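PDB 2WLR: thiosulfate sulfurtransferase YnjE from Escherichia coli, which catalyses the transfer of sulfur from thiosulfate to cyanide, yielding thiocyanate and sulfite, by way of a persulfide intermediate on the enzyme. Local coordinates for residues Leu272-Glu277 and Glu358-Phe363; Gly313-Ala318 and Ser387-Gly392. All coordinates share one frame; numbering follows the deposited sequence.

Interaction 1 of 2, residues Leu272-Glu277 and Glu358-Phe363; sequences LMLDME and EQQVSF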
ATOM      1  N   LEU A 272      17.864  -2.328   0.080  1.00  9.92           N
ATOM      2  CA  LEU A 272      16.502  -1.864   0.392  1.00  8.90           C
ATOM      3  C   LEU A 272      16.489  -0.779   1.454  1.00  8.81           C
ATOM      4  O   LEU A 272      15.446  -0.146   1.665  1.00  9.28           O
ATOM      5  CB  LEU A 272      15.606  -3.016   0.831  1.00  8.75           C
ATOM      6  CG  LEU A 272      15.461  -4.151  -0.194  1.00 10.11           C
ATOM      7  CD1 LEU A 272      14.545  -5.233   0.308  1.00  9.74           C
ATOM      8  CD2 LEU A 272      15.027  -3.606  -1.545  1.00 10.51           C
HETATM    9  N   MSE A 273      17.616  -0.543   2.117  1.00  9.88           N
HETATM   10  CA  MSE A 273      17.733   0.522   3.104  1.00 10.32           C
HETATM   11  C   MSE A 273      18.905   1.411   2.746  1.00 11.85           C
HETATM   12  O   MSE A 273      19.976   0.924   2.368  1.00 11.79           O
HETATM   13  CB  MSE A 273      17.946  -0.015   4.515  1.00 11.41           C
HETATM   14  CG  MSE A 273      17.556   1.002   5.594  1.00 11.95           C
HETATM   15 SE   MSE A 273      15.614   1.241   5.781  1.00 14.50          SE
HETATM   16  CE  MSE A 273      15.262   0.036   7.146  1.00  5.82           C
ATOM     17  N   LEU A 274      18.694   2.713   2.828  1.00 11.18           N
ATOM     18  CA  LEU A 274      19.764   3.669   2.619  1.00 10.34           C
ATOM     19  C   LEU A 274      20.121   4.368   3.900  1.00 10.29           C
ATOM     20  O   LEU A 274      19.273   4.619   4.764  1.00 11.12           O
ATOM     21  CB  LEU A 274      19.396   4.723   1.584  1.00 11.20           C
ATOM     22  CG  LEU A 274      19.016   4.271   0.201  1.00 11.07           C
ATOM     23  CD1 LEU A 274      18.984   5.509  -0.705  1.00 12.73           C
ATOM     24  CD2 LEU A 274      19.964   3.242  -0.401  1.00 13.15           C
ATOM     25  N   ASP A 275      21.406   4.702   3.999  1.00 11.80           N
ATOM     26  CA  ASP A 275      21.892   5.572   5.036  1.00 12.38           C
ATOM     27  C   ASP A 275      21.914   7.032   4.545  1.00 12.34           C
ATOM     28  O   ASP A 275      21.571   7.320   3.406  1.00 12.95           O
ATOM     29  CB  ASP A 275      23.267   5.105   5.552  1.00 13.50           C
ATOM     30  CG  ASP A 275      24.412   5.321   4.573  1.00 16.35           C
ATOM     31  OD1 ASP A 275      24.329   6.107   3.597  1.00 17.02           O
ATOM     32  OD2 ASP A 275      25.471   4.685   4.828  1.00 20.28           O
HETATM   33  N   MSE A 276      22.333   7.946   5.422  1.00 13.10           N
HETATM   34  CA  MSE A 276      22.240   9.365   5.096  1.00 14.47           C
HETATM   35  C   MSE A 276      23.042   9.780   3.881  1.00 14.64           C
HETATM   36  O   MSE A 276      22.569  10.563   3.063  1.00 14.98           O
HETATM   37  CB  MSE A 276      22.657  10.211   6.279  1.00 15.95           C
HETATM   38  CG  MSE A 276      22.503  11.700   6.034  1.00 17.71           C
HETATM   39 SE   MSE A 276      22.496  12.681   7.707  1.00 25.31          SE
HETATM   40  CE  MSE A 276      24.267  12.137   8.289  1.00 23.94           C
ATOM     41  N   GLU A 277      24.259   9.271   3.758  1.00 15.71           N
ATOM     42  CA  GLU A 277      25.108   9.649   2.623  1.00 16.85           C
ATOM     43  C   GLU A 277      24.619   9.081   1.290  1.00 15.86           C
ATOM     44  O   GLU A 277      24.668   9.747   0.251  1.00 16.61           O
ATOM     45  CB  GLU A 277      26.558   9.278   2.920  1.00 18.86           C
ATOM     46  CG  GLU A 277      27.142  10.094   4.074  1.00 21.39           C
ATOM     47  CD  GLU A 277      26.914  11.603   3.937  1.00 25.02           C
ATOM     48  OE1 GLU A 277      27.200  12.181   2.857  1.00 27.76           O
ATOM     49  OE2 GLU A 277      26.417  12.220   4.908  1.00 29.35           O
ATOM     50  N   GLU A 358      11.581   4.426 -13.434  1.00 16.23           N
ATOM     51  CA  GLU A 358      12.913   4.117 -13.979  1.00 17.57           C
ATOM     52  C   GLU A 358      14.041   4.697 -13.114  1.00 17.09           C
ATOM     53  O   GLU A 358      15.220   4.390 -13.324  1.00 19.08           O
ATOM     54  CB  GLU A 358      13.028   4.604 -15.436  1.00 18.82           C
ATOM     55  CG  GLU A 358      12.889   6.112 -15.633  1.00 22.33           C
ATOM     56  CD  GLU A 358      11.462   6.583 -15.975  1.00 27.17           C
ATOM     57  OE1 GLU A 358      10.467   5.951 -15.534  1.00 25.38           O
ATOM     58  OE2 GLU A 358      11.343   7.601 -16.707  1.00 31.47           O
ATOM     59  N   GLN A 359      13.668   5.520 -12.134  1.00 13.93           N
ATOM     60  CA  GLN A 359      14.606   6.146 -11.211  1.00 12.22           C
ATOM     61  C   GLN A 359      14.990   5.205 -10.085  1.00 12.36           C
ATOM     62  O   GLN A 359      14.276   4.264  -9.759  1.00 12.90           O
ATOM     63  CB  GLN A 359      14.000   7.395 -10.568  1.00 12.04           C
ATOM     64  CG  GLN A 359      13.756   8.572 -11.513  1.00 11.65           C
ATOM     65  CD  GLN A 359      12.978   9.690 -10.824  1.00 12.48           C
ATOM     66  OE1 GLN A 359      12.274   9.456  -9.839  1.00 14.37           O
ATOM     67  NE2 GLN A 359      13.099  10.914 -11.335  1.00 14.38           N
ATOM     68  N   GLN A 360      16.127   5.502  -9.450  1.00 12.05           N
ATOM     69  CA  GLN A 360      16.422   4.957  -8.135  1.00 11.84           C
ATOM     70  C   GLN A 360      15.643   5.832  -7.178  1.00 11.10           C
ATOM     71  O   GLN A 360      15.887   7.030  -7.104  1.00 12.88           O
ATOM     72  CB  GLN A 360      17.913   5.025  -7.780  1.00 12.98           C
ATOM     73  CG  GLN A 360      18.182   4.531  -6.366  1.00 13.62           C
ATOM     74  CD  GLN A 360      19.646   4.449  -5.993  1.00 16.21           C
ATOM     75  OE1 GLN A 360      20.501   4.850  -6.758  1.00 18.15           O
ATOM     76  NE2 GLN A 360      19.935   3.894  -4.794  1.00 18.17           N
ATOM     77  N   VAL A 361      14.728   5.234  -6.421  1.00 10.99           N
ATOM     78  CA  VAL A 361      13.804   6.002  -5.595  1.00 10.03           C
ATOM     79  C   VAL A 361      13.913   5.549  -4.162  1.00  9.47           C
ATOM     80  O   VAL A 361      13.783   4.371  -3.894  1.00 10.97           O
ATOM     81  CB  VAL A 361      12.347   5.800  -6.078  1.00 10.27           C
ATOM     82  CG1 VAL A 361      11.340   6.522  -5.150  1.00 10.96           C
ATOM     83  CG2 VAL A 361      12.223   6.340  -7.496  1.00 10.71           C
ATOM     84  N   SER A 362      14.093   6.482  -3.242  1.00  8.58           N
ATOM     85  CA  SER A 362      14.146   6.149  -1.846  1.00  8.51           C
ATOM     86  C   SER A 362      13.161   7.027  -1.117  1.00  8.76           C
ATOM     87  O   SER A 362      13.129   8.211  -1.354  1.00 10.49           O
ATOM     88  CB  SER A 362      15.542   6.362  -1.286  1.00  9.14           C
ATOM     89  OG  SER A 362      15.635   5.829   0.028  1.00 11.13           O
ATOM     90  N   PHE A 363      12.349   6.400  -0.275  1.00  7.89           N
ATOM     91  CA  PHE A 363      11.290   7.083   0.479  1.00  7.84           C
ATOM     92  C   PHE A 363      11.758   7.342   1.910  1.00  8.72           C
ATOM     93  O   PHE A 363      12.459   6.524   2.495  1.00  8.91           O
ATOM     94  CB  PHE A 363      10.041   6.201   0.551  1.00  8.00           C
ATOM     95  CG  PHE A 363       9.468   5.826  -0.782  1.00  8.90           C
ATOM     96  CD1 PHE A 363       8.736   6.749  -1.511  1.00  8.43           C
ATOM     97  CD2 PHE A 363       9.691   4.577  -1.334  1.00  8.53           C
ATOM     98  CE1 PHE A 363       8.197   6.436  -2.708  1.00  7.44           C
ATOM     99  CE2 PHE A 363       9.137   4.226  -2.583  1.00  8.35           C
ATOM    100  CZ  PHE A 363       8.397   5.174  -3.277  1.00  9.78           C
TER

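Interaction 2 of 2, residues Gly313-Ala318 and Ser387-Gly392; sequences GEIAGA and SVYDGG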
ATOM      1  N   GLY A 313      11.118  21.813   8.772  1.00 18.44           N
ATOM      2  CA  GLY A 313      11.560  21.947   7.418  1.00 17.47           C
ATOM      3  C   GLY A 313      11.603  20.582   6.782  1.00 16.94           C
ATOM      4  O   GLY A 313      11.083  19.609   7.348  1.00 16.00           O
ATOM      5  N   GLU A 314      12.247  20.547   5.627  1.00 16.19           N
ATOM      6  CA  GLU A 314      12.352  19.390   4.780  1.00 15.33           C
ATOM      7  C   GLU A 314      13.756  19.277   4.210  1.00 16.08           C
ATOM      8  O   GLU A 314      14.487  20.269   4.111  1.00 15.86           O
ATOM      9  CB  GLU A 314      11.353  19.553   3.644  1.00 15.41           C
ATOM     10  CG  GLU A 314      11.138  18.319   2.815  1.00 15.05           C
ATOM     11  CD  GLU A 314      10.752  17.122   3.673  1.00 16.40           C
ATOM     12  OE1 GLU A 314       9.550  16.844   3.777  1.00 15.74           O
ATOM     13  OE2 GLU A 314      11.635  16.492   4.292  1.00 17.92           O
ATOM     14  N   ILE A 315      14.131  18.063   3.806  1.00 14.83           N
ATOM     15  CA  ILE A 315      15.385  17.821   3.107  1.00 15.36           C
ATOM     16  C   ILE A 315      15.397  18.604   1.800  1.00 15.37           C
ATOM     17  O   ILE A 315      14.507  18.453   0.939  1.00 16.14           O
ATOM     18  CB  ILE A 315      15.608  16.315   2.845  1.00 14.72           C
ATOM     19  CG1 ILE A 315      15.638  15.562   4.178  1.00 15.85           C
ATOM     20  CG2 ILE A 315      16.879  16.089   1.968  1.00 13.89           C
ATOM     21  CD1 ILE A 315      16.013  14.103   4.069  1.00 15.57           C
ATOM     22  N   ALA A 316      16.398  19.457   1.635  1.00 15.83           N
ATOM     23  CA  ALA A 316      16.502  20.265   0.425  1.00 16.17           C
ATOM     24  C   ALA A 316      16.760  19.376  -0.784  1.00 15.93           C
ATOM     25  O   ALA A 316      17.686  18.553  -0.797  1.00 17.21           O
ATOM     26  CB  ALA A 316      17.623  21.306   0.563  1.00 16.78           C
ATOM     27  N   GLY A 317      15.928  19.547  -1.808  1.00 16.01           N
ATOM     28  CA  GLY A 317      15.982  18.757  -3.003  1.00 15.22           C
ATOM     29  C   GLY A 317      15.057  17.544  -2.989  1.00 14.66           C
ATOM     30  O   GLY A 317      14.934  16.892  -4.010  1.00 14.70           O
ATOM     31  N   ALA A 318      14.438  17.251  -1.844  1.00 14.82           N
ATOM     32  CA  ALA A 318      13.524  16.109  -1.754  1.00 14.26           C
ATOM     33  C   ALA A 318      12.241  16.443  -2.496  1.00 14.09           C
ATOM     34  O   ALA A 318      11.772  17.587  -2.475  1.00 14.73           O
ATOM     35  CB  ALA A 318      13.236  15.767  -0.282  1.00 14.24           C
ATOM     36  N   SER A 387      13.724   1.874  -2.147  1.00  9.11           N
ATOM     37  CA  SER A 387      14.310   1.681  -0.818  1.00  8.84           C
ATOM     38  C   SER A 387      13.683   2.639   0.172  1.00  8.94           C
ATOM     39  O   SER A 387      12.854   3.498  -0.192  1.00  8.18           O
ATOM     40  CB  SER A 387      15.807   1.926  -0.816  1.00  8.39           C
ATOM     41  OG  SER A 387      16.102   3.269  -1.221  1.00  9.34           O
ATOM     42  N   VAL A 388      14.085   2.504   1.428  1.00  8.09           N
ATOM     43  CA  VAL A 388      13.716   3.439   2.476  1.00  7.99           C
ATOM     44  C   VAL A 388      14.997   4.045   3.021  1.00  7.83           C
ATOM     45  O   VAL A 388      15.964   3.331   3.296  1.00  8.95           O
ATOM     46  CB  VAL A 388      12.918   2.782   3.604  1.00  6.97           C
ATOM     47  CG1 VAL A 388      12.776   3.710   4.795  1.00  8.47           C
ATOM     48  CG2 VAL A 388      11.541   2.312   3.073  1.00  8.45           C
ATOM     49  N   TYR A 389      15.045   5.380   3.099  1.00  8.58           N
ATOM     50  CA  TYR A 389      16.086   6.088   3.839  1.00  7.94           C
ATOM     51  C   TYR A 389      15.626   6.158   5.290  1.00  8.68           C
ATOM     52  O   TYR A 389      14.768   6.948   5.676  1.00  8.30           O
ATOM     53  CB  TYR A 389      16.344   7.480   3.209  1.00  8.00           C
ATOM     54  CG  TYR A 389      17.088   8.425   4.149  1.00  9.67           C
ATOM     55  CD1 TYR A 389      18.137   7.962   4.912  1.00 10.17           C
ATOM     56  CD2 TYR A 389      16.747   9.799   4.262  1.00  9.68           C
ATOM     57  CE1 TYR A 389      18.808   8.790   5.801  1.00 12.28           C
ATOM     58  CE2 TYR A 389      17.433  10.636   5.139  1.00 12.37           C
ATOM     59  CZ  TYR A 389      18.464  10.130   5.890  1.00 13.64           C
ATOM     60  OH  TYR A 389      19.165  10.908   6.794  1.00 14.46           O
ATOM     61  N   ASP A 390      16.185   5.284   6.108  1.00  9.43           N
ATOM     62  CA  ASP A 390      15.714   5.054   7.466  1.00  9.58           C
ATOM     63  C   ASP A 390      15.741   6.334   8.316  1.00  8.77           C
ATOM     64  O   ASP A 390      14.726   6.729   8.932  1.00  9.79           O
ATOM     65  CB  ASP A 390      16.589   3.954   8.124  1.00  9.16           C
ATOM     66  CG  ASP A 390      15.935   3.269   9.331  1.00 10.57           C
ATOM     67  OD1 ASP A 390      14.827   3.644   9.788  1.00  8.28           O
ATOM     68  OD2 ASP A 390      16.583   2.354   9.878  1.00 10.84           O
ATOM     69  N   GLY A 391      16.893   7.011   8.312  1.00 10.20           N
ATOM     70  CA  GLY A 391      17.076   8.162   9.203  1.00 10.44           C
ATOM     71  C   GLY A 391      16.037   9.265   9.036  1.00 10.55           C
ATOM     72  O   GLY A 391      15.581   9.880  10.016  1.00 10.85           O
ATOM     73  N   GLY A 392      15.676   9.528   7.783  1.00 10.94           N
ATOM     74  CA  GLY A 392      14.655  10.507   7.472  1.00 11.06           C
ATOM     75  C   GLY A 392      14.969  11.890   7.987  1.00 11.68           C
ATOM     76  O   GLY A 392      16.139  12.299   8.116  1.00 11.37           O
TER

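Interaction 1 of 2, residues Leu272-Glu277 and Glu358-Phe363
Leu274 meets Ser362 over the top of an intervening strand: both lie in the parallel sheet of the third rhodanese domain, where strand 386-389 runs between strands 273-274 and 360-363. The backbones are accordingly not neighbours, with the CA atoms of Leu274 and Ser362 7.6 Å apart, and no hydrogen bond links the two segments directly. Side chains alone close the gap. In Leu274, CB already leaves the backbone toward strand 360-363, and with CG anti to the carbonyl carbon (chi1 -58°) CD1 comes to lie against the serine, 3.4 Å from Ser362 OG and 3.6 Å from Ser362 CB. Leu274 CG follows at 3.7 Å from Ser362 OG. On the serine, OG is anti to its own backbone N (chi1 -171°), a setting in which the hydroxyl reaches Ser387 OG on the middle strand and hydrogen-bonds to it while CD1 of the leucine rests beside it. Gln360 holds an extended chain and brings its amide end nearer than its CB; the other leucine methyl, CD2 of Leu274, is 4.4 Å from NE2 of Gln360, a loose approach at the edge of the contact. Leu282 also touches Gln360 and Ser362. The neighbouring Met273, a selenomethionine, points away from strand 360-363 and packs on Val388 and on Gln221 and Ile222 of helix 213-226, so the edge strand sends alternate side chains to opposite faces of the sheet. About 113 Å² is buried in all. A methyl can neither donate nor accept a conventional hydrogen bond, so the contact of CD1 with OG is van der Waals; the polar need of the buried hydroxyl is met by Ser387 on the middle strand, while the edge strand lays hydrocarbon against it.

Interaction 2 of 2, residues Gly313-Ala318 and Ser387-Gly392
Ile315 touches the rim of Tyr389 within the third rhodanese domain, an alpha/beta fold in which 387-389 belongs to the central parallel sheet and 314-315 pairs antiparallel with strand 404-405. The approach is by one methyl: CD1 of Ile315 lies in the plane of the phenol ring, at its edge, 3.9 Å from CE2 of Tyr389. This is apolar contact at a ring edge and not packing on a face. An extended Ile315 side chain (chi2 -173°) carries that methyl forward, also to 4.4 Å from the O of Gly392. One face of the ring is taken by its own segment, with the N of Gly392 3.3 Å above the plane toward the rim; Gly392 has positive phi, which favours glycine there. The tyrosine hydroxyl is hydrogen-bonded to Glu395, and Trp396 of helix 392-396 packs against both Ile315 and Tyr389. Behind the isoleucine the chain reverses in a type II beta turn, closed by Ala318 N to Ile315 O at 3.0 Å, with Gly317 at the third position. Glu314 is fixed by a salt bridge to Arg294 and hydrogen bonds to Ser292 and Tyr364, the residue just before catalytic Cys365. Its OE2 also accepts the backbone N-H of Ile315 through the anti lone pair, 3.0 Å from OE2 to Ile315 N with an angle of 151° at the hydrogen.

How the interactions relate
The centres of interactions 1 and 2 are about 9 Å apart, and all four segments fall in one rhodanese-like domain. Along the chain they alternate: 272-277, 313-318, 358-363, 387-392. Strand 386-389 joins them, since it carries Tyr389 of interaction 2 and lies between the two strands of interaction 1 in the five-stranded parallel sheet. A direct link is the backbone hydrogen bond between Leu274 N and Val388 O, 2.8 Å long. Interaction 1 therefore spans the sheet near its 273-274 edge, whereas interaction 2 joins the end of strand 386-389 to the short strand 314-315 outside that sheet. Strand 360-363 leads into the segment with catalytic Cys365; interaction 1 itself lies away from the annotated sites, while interaction 2 is nearer Arg370, a probable substrate-binding residue.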